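Local atomic coordinates of Serpin48 (Tenebrio molitor, PDB entry 3OZQ), a protein that probably inhibits serine proteases as a highly specific serpin of insect innate immunity, directed against the protease SPE. Residues A[145-150]-A[168-173]. Sequence-based numbering, arbitrary orientation.
Sequences QHKIQN and ALYFNA
With CG of Tyr170 between its backbone N and carbonyl carbon (chi1 72°) and Gln145 bent at chi2 (-62°), the phenol and the amide meet where the loop behind helix 129-143 packs on strand 163-174 of the serpin fold. This strand belongs to the large central beta-sheet of serpins, hydrogen-bonded to strand 90-100 and running parallel to strand 310-321. Tyr170 OH donates to Gln145 OE1 at 2.9 Å, and OE1 lies at the ring edge, near the ring plane. The hydroxyl approaches the carbonyl oxygen at a C=O...donor angle of 105°, tilted out of the carbonyl plane. Amide and ring planes are turned steeply against each other, and Gln145 CG also packs on the hydroxyl, 3.3 Å from Tyr170 OH. On the sheet, the Tyr170 ring stacks with His92 and meets Phe318, so aromatic neighbours from both adjacent strands help fix its position. Replacing Tyr170 by a phenylalanine would probably leave the Gln145 amide without this hydrogen bond and free to turn. Lys147 packs beside the same ring through its CG, with NZ 4.3 Å from Tyr170 OH, and forms a long, weak ion pair with Glu327. Deeper in the contact, Ile148 is buried and reaches the strand with two methyl groups. Its CG2 and CD1 both pack on Ala168 CB, each at 4.0 Å, while CD1 also lies 4.4 Å from Tyr170 CD2. The apolar seam thus continues from the phenol ring to the small side chain two residues earlier on the strand. The same methyl, Ile148 CD1, sits 3.4 Å from Leu169 O, a buried carbonyl oxygen with no hydrogen-bonding partner in the model.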
loop_
_atom_site.group_PDB
_atom_site.type_symbol
_atom_site.label_atom_id
_atom_site.label_comp_id
_atom_site.label_asym_id
_atom_site.label_seq_id
_atom_site.Cartn_x
_atom_site.Cartn_y
_atom_site.Cartn_z
ATOM N N GLN A 145 11.203 -11.241 -7.235
ATOM C CA GLN A 145 11.197 -12.654 -7.616
ATOM C C GLN A 145 10.153 -12.980 -8.683
ATOM O O GLN A 145 9.424 -13.969 -8.576
ATOM C CB GLN A 145 11.041 -13.582 -6.397
ATOM C CG GLN A 145 10.549 -12.918 -5.107
ATOM C CD GLN A 145 11.504 -11.856 -4.594
ATOM O OE1 GLN A 145 11.083 -10.827 -4.057
ATOM N NE2 GLN A 145 12.796 -12.098 -4.765
ATOM N N HIS A 146 10.094 -12.135 -9.707
ATOM C CA HIS A 146 9.202 -12.327 -10.856
ATOM C C HIS A 146 7.713 -12.356 -10.524
ATOM O O HIS A 146 6.896 -12.696 -11.381
ATOM C CB HIS A 146 9.613 -13.562 -11.670
ATOM C CG HIS A 146 11.004 -13.472 -12.222
ATOM N ND1 HIS A 146 11.265 -13.183 -13.546
ATOM C CD2 HIS A 146 12.212 -13.610 -11.623
ATOM C CE1 HIS A 146 12.572 -13.159 -13.741
ATOM N NE2 HIS A 146 13.170 -13.409 -12.589
ATOM N N LYS A 147 7.372 -11.964 -9.295
ATOM C CA LYS A 147 5.983 -11.927 -8.826
ATOM C C LYS A 147 5.192 -10.734 -9.380
ATOM O O LYS A 147 3.957 -10.750 -9.412
ATOM C CB LYS A 147 5.939 -11.868 -7.296
ATOM C CG LYS A 147 6.588 -13.042 -6.554
ATOM C CD LYS A 147 5.822 -14.342 -6.733
ATOM C CE LYS A 147 6.093 -15.320 -5.586
ATOM N NZ LYS A 147 7.482 -15.205 -5.052
ATOM N N ILE A 148 5.907 -9.692 -9.792
ATOM C CA ILE A 148 5.279 -8.477 -10.300
ATOM C C ILE A 148 5.797 -8.154 -11.692
ATOM O O ILE A 148 6.971 -7.845 -11.886
ATOM C CB ILE A 148 5.462 -7.285 -9.333
ATOM C CG1 ILE A 148 4.729 -7.581 -8.019
ATOM C CG2 ILE A 148 4.963 -5.983 -9.977
ATOM C CD1 ILE A 148 4.714 -6.423 -7.039
ATOM N N GLN A 149 4.906 -8.254 -12.665
ATOM C CA GLN A 149 5.311 -8.177 -14.051
ATOM C C GLN A 149 4.598 -7.035 -14.744
ATOM O O GLN A 149 3.525 -6.601 -14.300
ATOM C CB GLN A 149 5.038 -9.510 -14.754
ATOM C CG GLN A 149 5.826 -10.667 -14.163
ATOM C CD GLN A 149 5.740 -11.927 -15.003
ATOM O OE1 GLN A 149 4.903 -12.036 -15.900
ATOM N NE2 GLN A 149 6.617 -12.887 -14.720
ATOM N N ASN A 150 5.220 -6.532 -15.805
ATOM C CA ASN A 150 4.598 -5.541 -16.658
ATOM C C ASN A 150 4.059 -4.349 -15.897
ATOM O O ASN A 150 2.945 -3.896 -16.148
ATOM C CB ASN A 150 3.478 -6.200 -17.465
ATOM C CG ASN A 150 4.011 -7.206 -18.450
ATOM O OD1 ASN A 150 4.548 -6.831 -19.488
ATOM N ND2 ASN A 150 3.898 -8.489 -18.119
ATOM N N ALA A 168 6.801 -0.948 -6.804
ATOM C CA ALA A 168 6.213 -2.274 -6.807
ATOM C C ALA A 168 6.452 -2.897 -5.450
ATOM O O ALA A 168 7.552 -2.799 -4.909
ATOM C CB ALA A 168 6.843 -3.125 -7.854
ATOM N N LEU A 169 5.431 -3.543 -4.903
ATOM C CA LEU A 169 5.583 -4.214 -3.611
ATOM C C LEU A 169 4.543 -5.278 -3.332
ATOM O O LEU A 169 3.521 -5.384 -4.007
ATOM C CB LEU A 169 5.623 -3.227 -2.420
ATOM C CG LEU A 169 4.690 -2.016 -2.224
ATOM C CD1 LEU A 169 3.475 -1.973 -3.104
ATOM C CD2 LEU A 169 4.301 -1.757 -0.742
ATOM N N TYR A 170 4.834 -6.061 -2.303
ATOM C CA TYR A 170 3.933 -7.079 -1.811
ATOM C C TYR A 170 4.465 -7.505 -0.454
ATOM O O TYR A 170 5.648 -7.319 -0.154
ATOM C CB TYR A 170 3.851 -8.265 -2.775
ATOM C CG TYR A 170 5.086 -9.134 -2.814
ATOM C CD1 TYR A 170 5.205 -10.239 -1.979
ATOM C CD2 TYR A 170 6.131 -8.860 -3.695
ATOM C CE1 TYR A 170 6.330 -11.046 -2.015
ATOM C CE2 TYR A 170 7.266 -9.661 -3.737
ATOM C CZ TYR A 170 7.356 -10.756 -2.892
ATOM O OH TYR A 170 8.475 -11.558 -2.919
ATOM N N PHE A 171 3.580 -8.071 0.357
ATOM C CA PHE A 171 3.859 -8.374 1.753
ATOM C C PHE A 171 3.799 -9.878 1.961
ATOM O O PHE A 171 3.006 -10.570 1.324
ATOM C CB PHE A 171 2.793 -7.717 2.630
ATOM C CG PHE A 171 3.114 -7.734 4.098
ATOM C CD1 PHE A 171 4.253 -7.112 4.579
ATOM C CD2 PHE A 171 2.264 -8.361 5.005
ATOM C CE1 PHE A 171 4.543 -7.114 5.945
ATOM C CE2 PHE A 171 2.551 -8.364 6.367
ATOM C CZ PHE A 171 3.689 -7.732 6.837
ATOM N N ASN A 172 4.641 -10.377 2.857
ATOM C CA ASN A 172 4.639 -11.789 3.204
ATOM C C ASN A 172 4.592 -11.979 4.717
ATOM O O ASN A 172 5.485 -11.514 5.432
ATOM C CB ASN A 172 5.871 -12.471 2.620
ATOM C CG ASN A 172 6.033 -13.891 3.115
ATOM O OD1 ASN A 172 5.535 -14.841 2.499
ATOM N ND2 ASN A 172 6.725 -14.049 4.239
ATOM N N ALA A 173 3.541 -12.644 5.202
ATOM C CA ALA A 173 3.357 -12.859 6.634
ATOM C C ALA A 173 2.637 -14.164 6.933
ATOM O O ALA A 173 1.985 -14.749 6.062
ATOM C CB ALA A 173 2.613 -11.689 7.282
#